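PDB 4HRV: putative lipoprotein GNA1162, which is of unknown function but is a putative lipoprotein of Neisseria meningitidis, its family placed in the same clan as the TolB N-terminal domain. Local coordinates for residues Leu17-Leu22 against Val87-Val92. The protein carries 3 engineered substitutions. Numbering follows the deposited sequence.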
ATOM      1  N   LEU B  17      -0.140  21.217  -4.264  1.00 32.70           N
ATOM      2  CA  LEU B  17       1.313  21.310  -4.257  1.00 33.32           C
ATOM      3  C   LEU B  17       1.896  20.183  -3.402  1.00 33.13           C
ATOM      4  O   LEU B  17       1.637  20.095  -2.198  1.00 29.74           O
ATOM      5  CB  LEU B  17       1.757  22.671  -3.693  1.00 32.75           C
ATOM      6  CG  LEU B  17       3.266  22.907  -3.584  1.00 35.64           C
ATOM      7  CD1 LEU B  17       3.892  22.909  -4.964  1.00 37.21           C
ATOM      8  CD2 LEU B  17       3.587  24.224  -2.850  1.00 32.52           C
ATOM      9  N   VAL B  18       2.665  19.304  -4.030  1.00 28.69           N
ATOM     10  CA  VAL B  18       3.427  18.325  -3.278  1.00 26.41           C
ATOM     11  C   VAL B  18       4.843  18.831  -3.105  1.00 28.70           C
ATOM     12  O   VAL B  18       5.577  19.030  -4.079  1.00 28.21           O
ATOM     13  CB  VAL B  18       3.428  16.937  -3.947  1.00 26.43           C
ATOM     14  CG1 VAL B  18       4.007  15.907  -2.982  1.00 25.82           C
ATOM     15  CG2 VAL B  18       1.996  16.564  -4.360  1.00 26.59           C
ATOM     16  N   VAL B  19       5.222  19.075  -1.855  1.00 32.16           N
ATOM     17  CA  VAL B  19       6.565  19.555  -1.579  1.00 30.88           C
ATOM     18  C   VAL B  19       7.490  18.351  -1.422  1.00 30.22           C
ATOM     19  O   VAL B  19       7.030  17.248  -1.141  1.00 30.04           O
ATOM     20  CB  VAL B  19       6.633  20.438  -0.316  1.00 29.80           C
ATOM     21  CG1 VAL B  19       5.826  21.740  -0.513  1.00 27.86           C
ATOM     22  CG2 VAL B  19       6.179  19.669   0.893  1.00 26.97           C
ATOM     23  N   PRO B  20       8.796  18.558  -1.639  1.00 33.38           N
ATOM     24  CA  PRO B  20       9.772  17.483  -1.444  1.00 35.37           C
ATOM     25  C   PRO B  20       9.558  16.816  -0.099  1.00 35.38           C
ATOM     26  O   PRO B  20       9.504  17.497   0.925  1.00 32.70           O
ATOM     27  CB  PRO B  20      11.108  18.222  -1.465  1.00 38.66           C
ATOM     28  CG  PRO B  20      10.872  19.377  -2.364  1.00 36.32           C
ATOM     29  CD  PRO B  20       9.418  19.784  -2.164  1.00 33.84           C
ATOM     30  N   PRO B  21       9.420  15.483  -0.091  1.00 31.05           N
ATOM     31  CA  PRO B  21       9.145  14.807   1.175  1.00 33.67           C
ATOM     32  C   PRO B  21      10.304  14.884   2.159  1.00 30.64           C
ATOM     33  O   PRO B  21      11.464  14.916   1.757  1.00 35.76           O
ATOM     34  CB  PRO B  21       8.882  13.352   0.744  1.00 38.93           C
ATOM     35  CG  PRO B  21       8.389  13.477  -0.679  1.00 41.19           C
ATOM     36  CD  PRO B  21       9.250  14.584  -1.246  1.00 37.41           C
ATOM     37  N   LEU B  22       9.973  14.937   3.444  1.00 30.15           N
ATOM     38  CA  LEU B  22      10.962  14.928   4.506  1.00 35.13           C
ATOM     39  C   LEU B  22      11.462  13.508   4.694  1.00 35.76           C
ATOM     40  O   LEU B  22      10.681  12.550   4.670  1.00 36.86           O
ATOM     41  CB  LEU B  22      10.330  15.379   5.817  1.00 39.45           C
ATOM     42  CG  LEU B  22      10.625  16.753   6.394  1.00 48.73           C
ATOM     43  CD1 LEU B  22      10.181  16.752   7.850  1.00 50.43           C
ATOM     44  CD2 LEU B  22      12.113  17.108   6.255  1.00 47.25           C
ATOM     45  N   VAL B  87      -1.547  21.944   0.188  1.00 28.77           N
ATOM     46  CA  VAL B  87      -0.178  21.460   0.179  1.00 24.84           C
ATOM     47  C   VAL B  87      -0.163  20.080   0.767  1.00 27.63           C
ATOM     48  O   VAL B  87      -0.781  19.822   1.805  1.00 27.35           O
ATOM     49  CB  VAL B  87       0.763  22.355   1.029  1.00 27.36           C
ATOM     50  CG1 VAL B  87       2.215  21.918   0.865  1.00 26.01           C
ATOM     51  CG2 VAL B  87       0.591  23.812   0.639  1.00 29.41           C
ATOM     52  N   LEU B  88       0.550  19.186   0.096  1.00 23.91           N
ATOM     53  CA  LEU B  88       0.696  17.824   0.575  1.00 25.70           C
ATOM     54  C   LEU B  88       2.079  17.618   1.160  1.00 26.98           C
ATOM     55  O   LEU B  88       3.089  17.811   0.480  1.00 28.42           O
ATOM     56  CB  LEU B  88       0.423  16.836  -0.566  1.00 27.72           C
ATOM     57  CG  LEU B  88       0.580  15.351  -0.219  1.00 34.19           C
ATOM     58  CD1 LEU B  88      -0.513  14.901   0.748  1.00 33.20           C
ATOM     59  CD2 LEU B  88       0.548  14.526  -1.496  1.00 40.23           C
ATOM     60  N   TYR B  89       2.118  17.272   2.443  1.00 25.18           N
ATOM     61  CA  TYR B  89       3.377  17.023   3.135  1.00 25.09           C
ATOM     62  C   TYR B  89       3.558  15.521   3.372  1.00 26.28           C
ATOM     63  O   TYR B  89       2.732  14.883   4.031  1.00 28.23           O
ATOM     64  CB  TYR B  89       3.402  17.723   4.491  1.00 27.28           C
ATOM     65  CG  TYR B  89       3.321  19.235   4.417  1.00 30.27           C
ATOM     66  CD1 TYR B  89       2.138  19.907   4.706  1.00 30.91           C
ATOM     67  CD2 TYR B  89       4.441  19.998   4.061  1.00 27.94           C
ATOM     68  CE1 TYR B  89       2.073  21.312   4.642  1.00 30.62           C
ATOM     69  CE2 TYR B  89       4.372  21.392   3.988  1.00 27.18           C
ATOM     70  CZ  TYR B  89       3.196  22.036   4.290  1.00 30.31           C
ATOM     71  OH  TYR B  89       3.128  23.413   4.205  1.00 30.84           O
ATOM     72  N   ILE B  90       4.650  14.972   2.865  1.00 25.05           N
ATOM     73  CA  ILE B  90       4.956  13.557   3.103  1.00 26.45           C
ATOM     74  C   ILE B  90       6.230  13.431   3.920  1.00 28.54           C
ATOM     75  O   ILE B  90       7.199  14.135   3.662  1.00 33.01           O
ATOM     76  CB  ILE B  90       5.154  12.823   1.787  1.00 25.32           C
ATOM     77  CG1 ILE B  90       3.882  12.935   0.933  1.00 30.76           C
ATOM     78  CG2 ILE B  90       5.545  11.359   2.036  1.00 29.10           C
ATOM     79  CD1 ILE B  90       4.088  12.512  -0.495  1.00 31.32           C
ATOM     80  N   THR B  91       6.218  12.535   4.900  1.00 24.10           N
ATOM     81  CA  THR B  91       7.396  12.208   5.687  1.00 26.53           C
ATOM     82  C   THR B  91       7.643  10.691   5.698  1.00 30.31           C
ATOM     83  O   THR B  91       6.757   9.910   6.047  1.00 31.01           O
ATOM     84  CB  THR B  91       7.251  12.711   7.137  1.00 32.66           C
ATOM     85  OG1 THR B  91       7.088  14.128   7.125  1.00 35.56           O
ATOM     86  CG2 THR B  91       8.477  12.354   7.974  1.00 36.95           C
ATOM     87  N   VAL B  92       8.839  10.292   5.284  1.00 31.97           N
ATOM     88  CA  VAL B  92       9.269   8.904   5.402  1.00 34.15           C
ATOM     89  C   VAL B  92       9.881   8.708   6.786  1.00 36.26           C
ATOM     90  O   VAL B  92      10.888   9.343   7.125  1.00 37.80           O
ATOM     91  CB  VAL B  92      10.308   8.540   4.329  1.00 34.83           C
ATOM     92  CG1 VAL B  92      10.912   7.138   4.610  1.00 33.74           C
ATOM     93  CG2 VAL B  92       9.676   8.585   2.951  1.00 33.84           C
TER
HETATM   94  O   HOH W   1       5.450  16.098   0.548  1.00 30.41           O
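Leu88 N reaches Leu17 O at 2.7 Å in a nearly straight bond, N-H...O 173°, within parallel pairing that already takes in Ala86. One step on it slackens: Val19 N makes only a weak bond, 3.4 Å, to Leu88 O. Val19 then turns out of line, and a water bridges the two strands, donating to Val19 O and Leu88 O and accepting from Ile90 N at 2.7 Å. Past Pro20 and Pro21 the pairing resumes one residue out of step, with Leu22 N on Ile90 O at 2.9 Å and Val92 N on Leu22 O at 3.0 Å. Strand 15-23 lies between 48-49 and 86-99 in a mixed five-stranded sheet, the connection from it to 86-99 being mostly helical, with the short strand 48-49 in it.

From the backbone outward, Leu88 CB lies 3.8 Å from Leu17 O and also near Val18 CG2; CG is anti to the backbone N (chi1 178°); CD2 touches both Val18 methyls, CG2 at 3.8 Å. The two side chains lie side by side, and Met144 of the second subunit packs on Leu88. On the side that carries Val87, Val19 CG1 meets Val87 CG1 while Val19 CG2 comes within 3.6 Å of Tyr89 CD2, approaching the ring obliquely.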